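Local coordinates for protein intramolecular trans-sialidase (PDB 3SLI) that cleaves sialic acid from sialoglycoconjugates by an intramolecular trans-sialidase reaction that releases 2,7-anhydro-Neu5Ac, at residues A[80-85]-A[91-96]; A[102-107]-A[666-671]. All coordinates share one frame; numbering follows the deposited sequence.

Contact 1: A[80-85]-A[91-96]; sequences GIELRN and NYTLDR
The side chains of Arg-84 and Asn-91 lie side by side from paired positions, guanidinium and amide planes 42° apart. Over one face of the guanidinium, toward its rim, water 1 sits 3.6 Å above the plane; the group's salt bridge is made to Asp-87. The amide oxygen touches the aliphatic part of the arginine instead, with Asn-91 OD1 2.9 Å from Arg-84 CD. Asn-91 CG lies anti to the backbone N (chi1 173°), which brings OD1 back toward the neighbouring strand. Water 1 donates to this OD1 (2.7 Å) and to Glu-82 OE2 (2.7 Å), and beneath that bridge Glu-82 CG packs against Thr-93 CG2. On the other face of the sheet Leu-83 and Tyr-92 point the same way, CB beside CB and Leu-83 CD1 near ring atom CD2, while Lys-138 makes a cation-pi contact with the ring. Ile-81 CG1 rests on Leu-94 CB on that same face.

The backbones are antiparallel, with segment axes at 177°. Two short bonds hold the Leu-83/Tyr-92 pair, Leu-83 N to Tyr-92 O being 2.8 Å. The Ile-81/Leu-94 pair has one short bond and a weak return, Leu-94 N to Ile-81 O at 3.4 Å. Strand 91-96 is the outermost strand of its sheet in the concanavalin-like N-terminal domain. Alternating residues divide the hairpin's chemistry by face: a water-bridged polar surface around Glu-82 and Asn-91, and a mainly apolar side, where Leu-94 packs on Ala-134 and Leu-136 and the one hydroxyl, Tyr-92 OH, is satisfied by Ala-140 O.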
loop_
_atom_site.group_PDB
_atom_site.type_symbol
_atom_site.label_atom_id
_atom_site.label_comp_id
_atom_site.label_asym_id
_atom_site.label_seq_id
_atom_site.Cartn_x
_atom_site.Cartn_y
_atom_site.Cartn_z
ATOM N N GLY A 80 -0.429 -20.934 -6.621
ATOM C CA GLY A 80 -0.603 -21.910 -5.566
ATOM C C GLY A 80 -0.504 -23.344 -6.041
ATOM O O GLY A 80 -0.185 -23.624 -7.203
ATOM N N ILE A 81 -0.751 -24.256 -5.112
ATOM C CA ILE A 81 -0.730 -25.680 -5.400
ATOM C C ILE A 81 -1.913 -26.316 -4.689
ATOM O O ILE A 81 -2.512 -25.721 -3.777
ATOM C CB ILE A 81 0.546 -26.395 -4.838
ATOM C CG1 ILE A 81 0.644 -26.190 -3.320
ATOM C CG2 ILE A 81 1.792 -25.914 -5.550
ATOM C CD1 ILE A 81 1.284 -27.320 -2.577
ATOM N N GLU A 82 -2.250 -27.520 -5.135
ATOM C CA GLU A 82 -3.285 -28.328 -4.520
ATOM C C GLU A 82 -2.732 -29.748 -4.667
ATOM O O GLU A 82 -2.324 -30.140 -5.764
ATOM C CB GLU A 82 -4.636 -28.199 -5.230
ATOM C CG GLU A 82 -5.290 -26.834 -5.116
ATOM C CD GLU A 82 -6.717 -26.833 -5.634
ATOM O OE1 GLU A 82 -6.910 -26.939 -6.862
ATOM O OE2 GLU A 82 -7.646 -26.724 -4.808
ATOM N N LEU A 83 -2.626 -30.446 -3.542
ATOM C CA LEU A 83 -2.124 -31.823 -3.475
ATOM C C LEU A 83 -3.342 -32.584 -2.958
ATOM O O LEU A 83 -3.703 -32.466 -1.778
ATOM C CB LEU A 83 -0.987 -31.906 -2.455
ATOM C CG LEU A 83 0.193 -32.858 -2.669
ATOM C CD1 LEU A 83 0.808 -33.123 -1.306
ATOM C CD2 LEU A 83 -0.201 -34.165 -3.374
ATOM N N ARG A 84 -3.948 -33.384 -3.830
ATOM C CA ARG A 84 -5.183 -34.088 -3.507
ATOM C C ARG A 84 -5.270 -35.580 -3.819
ATOM O O ARG A 84 -4.725 -36.052 -4.812
ATOM C CB ARG A 84 -6.320 -33.420 -4.279
ATOM C CG ARG A 84 -6.406 -31.914 -4.122
ATOM C CD ARG A 84 -7.806 -31.545 -3.702
ATOM N NE ARG A 84 -8.629 -31.144 -4.821
ATOM C CZ ARG A 84 -9.959 -31.138 -4.820
ATOM N NH1 ARG A 84 -10.654 -31.537 -3.761
ATOM N NH2 ARG A 84 -10.597 -30.635 -5.860
ATOM N N ASN A 85 -6.031 -36.292 -2.996
ATOM C CA ASN A 85 -6.301 -37.717 -3.198
ATOM C C ASN A 85 -7.675 -37.962 -2.577
ATOM O O ASN A 85 -7.908 -38.985 -1.943
ATOM C CB ASN A 85 -5.257 -38.600 -2.515
ATOM C CG ASN A 85 -5.329 -40.034 -2.990
ATOM O OD1 ASN A 85 -5.064 -40.975 -2.237
ATOM N ND2 ASN A 85 -5.675 -40.212 -4.257
ATOM N N ASN A 91 -6.167 -33.128 1.288
ATOM C CA ASN A 91 -6.397 -31.993 0.410
ATOM C C ASN A 91 -5.539 -30.874 0.985
ATOM O O ASN A 91 -5.967 -30.139 1.881
ATOM C CB ASN A 91 -7.880 -31.611 0.415
ATOM C CG ASN A 91 -8.157 -30.334 -0.358
ATOM O OD1 ASN A 91 -7.425 -29.967 -1.273
ATOM N ND2 ASN A 91 -9.211 -29.641 0.024
ATOM N N TYR A 92 -4.286 -30.832 0.540
ATOM C CA TYR A 92 -3.310 -29.847 0.997
ATOM C C TYR A 92 -3.235 -28.706 -0.009
ATOM O O TYR A 92 -3.015 -28.931 -1.198
ATOM C CB TYR A 92 -1.925 -30.495 1.123
ATOM C CG TYR A 92 -1.768 -31.514 2.237
ATOM C CD1 TYR A 92 -2.838 -31.862 3.068
ATOM C CD2 TYR A 92 -0.526 -32.111 2.476
ATOM C CE1 TYR A 92 -2.677 -32.778 4.111
ATOM C CE2 TYR A 92 -0.355 -33.031 3.517
ATOM C CZ TYR A 92 -1.433 -33.354 4.328
ATOM O OH TYR A 92 -1.260 -34.247 5.358
ATOM N N THR A 93 -3.414 -27.481 0.466
ATOM C CA THR A 93 -3.375 -26.325 -0.426
ATOM C C THR A 93 -2.473 -25.238 0.147
ATOM O O THR A 93 -2.302 -25.138 1.363
ATOM C CB THR A 93 -4.797 -25.750 -0.654
ATOM O OG1 THR A 93 -5.361 -25.359 0.604
ATOM C CG2 THR A 93 -5.715 -26.794 -1.305
ATOM N N LEU A 94 -1.902 -24.437 -0.741
ATOM C CA LEU A 94 -1.012 -23.336 -0.374
ATOM C C LEU A 94 -1.021 -22.351 -1.542
ATOM O O LEU A 94 -0.884 -22.758 -2.701
ATOM C CB LEU A 94 0.419 -23.843 -0.149
ATOM C CG LEU A 94 1.444 -22.779 0.250
ATOM C CD1 LEU A 94 1.026 -22.139 1.576
ATOM C CD2 LEU A 94 2.830 -23.398 0.349
ATOM N N ASP A 95 -1.188 -21.066 -1.245
ATOM C CA ASP A 95 -1.218 -20.050 -2.290
ATOM C C ASP A 95 -0.889 -18.668 -1.728
ATOM O O ASP A 95 -0.782 -18.493 -0.515
ATOM C CB ASP A 95 -2.613 -20.009 -2.946
ATOM C CG ASP A 95 -3.680 -19.422 -2.024
ATOM O OD1 ASP A 95 -4.222 -20.168 -1.180
ATOM O OD2 ASP A 95 -3.969 -18.208 -2.139
ATOM N N ARG A 96 -0.656 -17.715 -2.619
ATOM C CA ARG A 96 -0.412 -16.330 -2.225
ATOM C C ARG A 96 -0.902 -15.455 -3.369
ATOM O O ARG A 96 -0.472 -15.615 -4.509
ATOM C CB ARG A 96 1.068 -16.026 -1.944
ATOM C CG ARG A 96 1.232 -14.891 -0.916
ATOM C CD ARG A 96 2.502 -14.058 -1.093
ATOM N NE ARG A 96 2.387 -13.118 -2.204
ATOM C CZ ARG A 96 2.942 -11.910 -2.234
ATOM N NH1 ARG A 96 3.660 -11.470 -1.212
ATOM N NH2 ARG A 96 2.780 -11.145 -3.297
HETATM O O HOH W 1 -8.721 -28.152 -2.761
#

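Contact 2: A[102-107]-A[666-671]; sequences ALYKGE and KFEKYS
Glu-668 presents its carboxylate to the edge of the Tyr-104 ring, the two planes being 84° apart, with Glu-668 OE1 3.8 Å from Tyr-104 CE1. The carboxylate is well occupied: OE2 takes a salt bridge from Arg-101 and a hydrogen bond from Tyr-648 OH, and OE1 accepts from Tyr-670 OH. That last bond is modelled at 2.4 Å between Tyr-670 OH and Glu-668 OE1, so its exact length is doubtful.

Lys-669 contributes mainly backbone; its side-chain NZ is hydrogen-bonded to Asn-255 OD1. Its N donates to water 2 (3.0 Å), which also bonds to Tyr-104 OH (2.8 Å). Its carbonyl receives the ammonium of Lys-105, NZ to Lys-669 O being 2.7 Å, with the donor in the carbonyl plane at a C=O...N angle of 157°. The lysine chain bends at its last torsion (chi4 -77°) to reach this oxygen, and NZ has a second partner in Glu-674. On the way, Lys-105 CD passes over one face of Tyr-104, toward the rim.

Tyr-670 lies across the lysine, its CE1 3.7 Å from Lys-105 CG. Its hydroxyl also accepts from water 3 (2.8 Å), placed in the plane of the ring at its edge, and this water accepts a hydrogen bond from Lys-105 N (2.7 Å). The segment finishes at Ser-671, the N-cap of helix 672-675.

Tyr-104 to Glu-107 form a type I' turn, the tight two-residue connection of a beta hairpin between strands 103-104 and 107-118. Here that turn of the lectin-like domain docks, by side chains and waters, on an outermost sheet strand near the chain's end, consistent with an interdomain contact between the concanavalin-like module and the sialidase propeller, to which strand 665-670 probably belongs through its pairing with strand 644-649.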
loop_
_atom_site.group_PDB
_atom_site.type_symbol
_atom_site.label_atom_id
_atom_site.label_comp_id
_atom_site.label_asym_id
_atom_site.label_seq_id
_atom_site.Cartn_x
_atom_site.Cartn_y
_atom_site.Cartn_z
ATOM N N ALA A 102 1.105 -10.512 -15.614
ATOM C CA ALA A 102 0.886 -11.048 -16.952
ATOM C C ALA A 102 1.441 -10.166 -18.043
ATOM O O ALA A 102 2.049 -10.650 -19.002
ATOM C CB ALA A 102 -0.599 -11.288 -17.186
ATOM N N LEU A 103 1.313 -8.862 -17.846
ATOM C CA LEU A 103 1.757 -7.901 -18.841
ATOM C C LEU A 103 2.552 -6.772 -18.202
ATOM O O LEU A 103 2.236 -6.328 -17.098
ATOM C CB LEU A 103 0.532 -7.354 -19.572
ATOM C CG LEU A 103 0.720 -6.457 -20.789
ATOM C CD1 LEU A 103 -0.264 -6.883 -21.868
ATOM C CD2 LEU A 103 0.531 -4.990 -20.397
ATOM N N TYR A 104 3.612 -6.355 -18.885
ATOM C CA TYR A 104 4.480 -5.275 -18.432
ATOM C C TYR A 104 4.902 -4.456 -19.646
ATOM O O TYR A 104 5.487 -4.987 -20.598
ATOM C CB TYR A 104 5.709 -5.839 -17.742
ATOM C CG TYR A 104 6.685 -4.790 -17.272
ATOM C CD1 TYR A 104 6.344 -3.888 -16.259
ATOM C CD2 TYR A 104 7.974 -4.734 -17.796
ATOM C CE1 TYR A 104 7.274 -2.961 -15.776
ATOM C CE2 TYR A 104 8.909 -3.815 -17.324
ATOM C CZ TYR A 104 8.553 -2.938 -16.313
ATOM O OH TYR A 104 9.491 -2.061 -15.824
ATOM N N LYS A 105 4.576 -3.168 -19.613
ATOM C CA LYS A 105 4.883 -2.255 -20.702
ATOM C C LYS A 105 4.370 -2.743 -22.052
ATOM O O LYS A 105 5.113 -2.837 -23.031
ATOM C CB LYS A 105 6.375 -1.934 -20.724
ATOM C CG LYS A 105 6.742 -0.920 -19.663
ATOM C CD LYS A 105 8.209 -0.927 -19.369
ATOM C CE LYS A 105 8.557 0.179 -18.400
ATOM N NZ LYS A 105 8.571 1.468 -19.120
ATOM N N GLY A 106 3.090 -3.105 -22.067
ATOM C CA GLY A 106 2.439 -3.558 -23.282
ATOM C C GLY A 106 2.662 -4.975 -23.770
ATOM O O GLY A 106 1.992 -5.397 -24.714
ATOM N N GLU A 107 3.568 -5.727 -23.148
ATOM C CA GLU A 107 3.818 -7.091 -23.604
ATOM C C GLU A 107 3.762 -8.166 -22.532
ATOM O O GLU A 107 4.052 -7.902 -21.361
ATOM C CB GLU A 107 5.149 -7.157 -24.347
ATOM C CG GLU A 107 5.183 -6.238 -25.557
ATOM C CD GLU A 107 6.457 -6.342 -26.361
ATOM O OE1 GLU A 107 7.524 -6.645 -25.777
ATOM O OE2 GLU A 107 6.387 -6.108 -27.586
ATOM N N LYS A 666 5.367 -1.341 -5.656
ATOM C CA LYS A 666 6.299 -1.309 -6.775
ATOM C C LYS A 666 6.526 0.057 -7.415
ATOM O O LYS A 666 5.619 0.888 -7.466
ATOM C CB LYS A 666 5.836 -2.311 -7.841
ATOM C CG LYS A 666 5.759 -3.760 -7.326
ATOM C CD LYS A 666 7.160 -4.320 -7.088
ATOM C CE LYS A 666 7.131 -5.650 -6.359
ATOM N NZ LYS A 666 8.515 -6.185 -6.147
ATOM N N PHE A 667 7.740 0.260 -7.926
ATOM C CA PHE A 667 8.126 1.499 -8.589
ATOM C C PHE A 667 8.407 1.214 -10.064
ATOM O O PHE A 667 9.254 0.374 -10.391
ATOM C CB PHE A 667 9.364 2.109 -7.909
ATOM C CG PHE A 667 9.889 3.352 -8.594
ATOM C CD1 PHE A 667 9.125 4.524 -8.635
ATOM C CD2 PHE A 667 11.123 3.336 -9.246
ATOM C CE1 PHE A 667 9.580 5.655 -9.318
ATOM C CE2 PHE A 667 11.588 4.465 -9.933
ATOM C CZ PHE A 667 10.811 5.627 -9.970
ATOM N N GLU A 668 7.666 1.881 -10.948
ATOM C CA GLU A 668 7.822 1.724 -12.393
ATOM C C GLU A 668 7.917 3.106 -13.069
ATOM O O GLU A 668 7.477 4.102 -12.500
ATOM C CB GLU A 668 6.655 0.907 -12.961
ATOM C CG GLU A 668 6.590 -0.516 -12.377
ATOM C CD GLU A 668 5.406 -1.347 -12.859
ATOM O OE1 GLU A 668 4.744 -0.972 -13.846
ATOM O OE2 GLU A 668 5.146 -2.403 -12.246
ATOM N N LYS A 669 8.523 3.159 -14.256
ATOM C CA LYS A 669 8.706 4.402 -15.013
ATOM C C LYS A 669 8.126 4.211 -16.408
ATOM O O LYS A 669 8.272 3.137 -16.994
ATOM C CB LYS A 669 10.193 4.719 -15.196
ATOM C CG LYS A 669 11.035 4.822 -13.943
ATOM C CD LYS A 669 12.495 4.936 -14.360
ATOM C CE LYS A 669 13.423 5.139 -13.183
ATOM N NZ LYS A 669 14.825 5.321 -13.648
ATOM N N TYR A 670 7.547 5.270 -16.965
ATOM C CA TYR A 670 6.944 5.219 -18.294
ATOM C C TYR A 670 7.210 6.509 -19.056
ATOM O O TYR A 670 7.187 7.595 -18.472
ATOM C CB TYR A 670 5.424 5.024 -18.177
ATOM C CG TYR A 670 4.998 3.717 -17.544
ATOM C CD1 TYR A 670 4.951 2.549 -18.300
ATOM C CD2 TYR A 670 4.649 3.643 -16.188
ATOM C CE1 TYR A 670 4.573 1.336 -17.731
ATOM C CE2 TYR A 670 4.267 2.430 -15.607
ATOM C CZ TYR A 670 4.233 1.283 -16.392
ATOM O OH TYR A 670 3.846 0.076 -15.861
ATOM N N SER A 671 7.503 6.391 -20.347
ATOM C CA SER A 671 7.737 7.571 -21.175
ATOM C C SER A 671 6.385 8.061 -21.706
ATOM O O SER A 671 5.416 7.290 -21.757
ATOM C CB SER A 671 8.686 7.251 -22.348
ATOM O OG SER A 671 8.112 6.334 -23.274
HETATM O O HOH W 2 9.898 0.601 -14.994
HETATM O O HOH W 3 3.215 -2.006 -17.546
#

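From the N terminus, contact 1 comes first: its strands, 79-85 and 91-96, are joined by five residues, so it closes only a local hairpin at one margin of a sheet of the N-terminal domain. The chain then runs directly from strand 91-96 to strand 103-104, where contact 2 opens; that contact closes at 666-671, with 558 residues between its segments. The two loops are in series, neither nested nor crossing. Their centres are 31 Å apart, and their nearest atoms, about 8 Å apart, do not touch. Contact 1 completes a sheet within one domain, whereas contact 2 ties that domain to the C-terminal end of the chain.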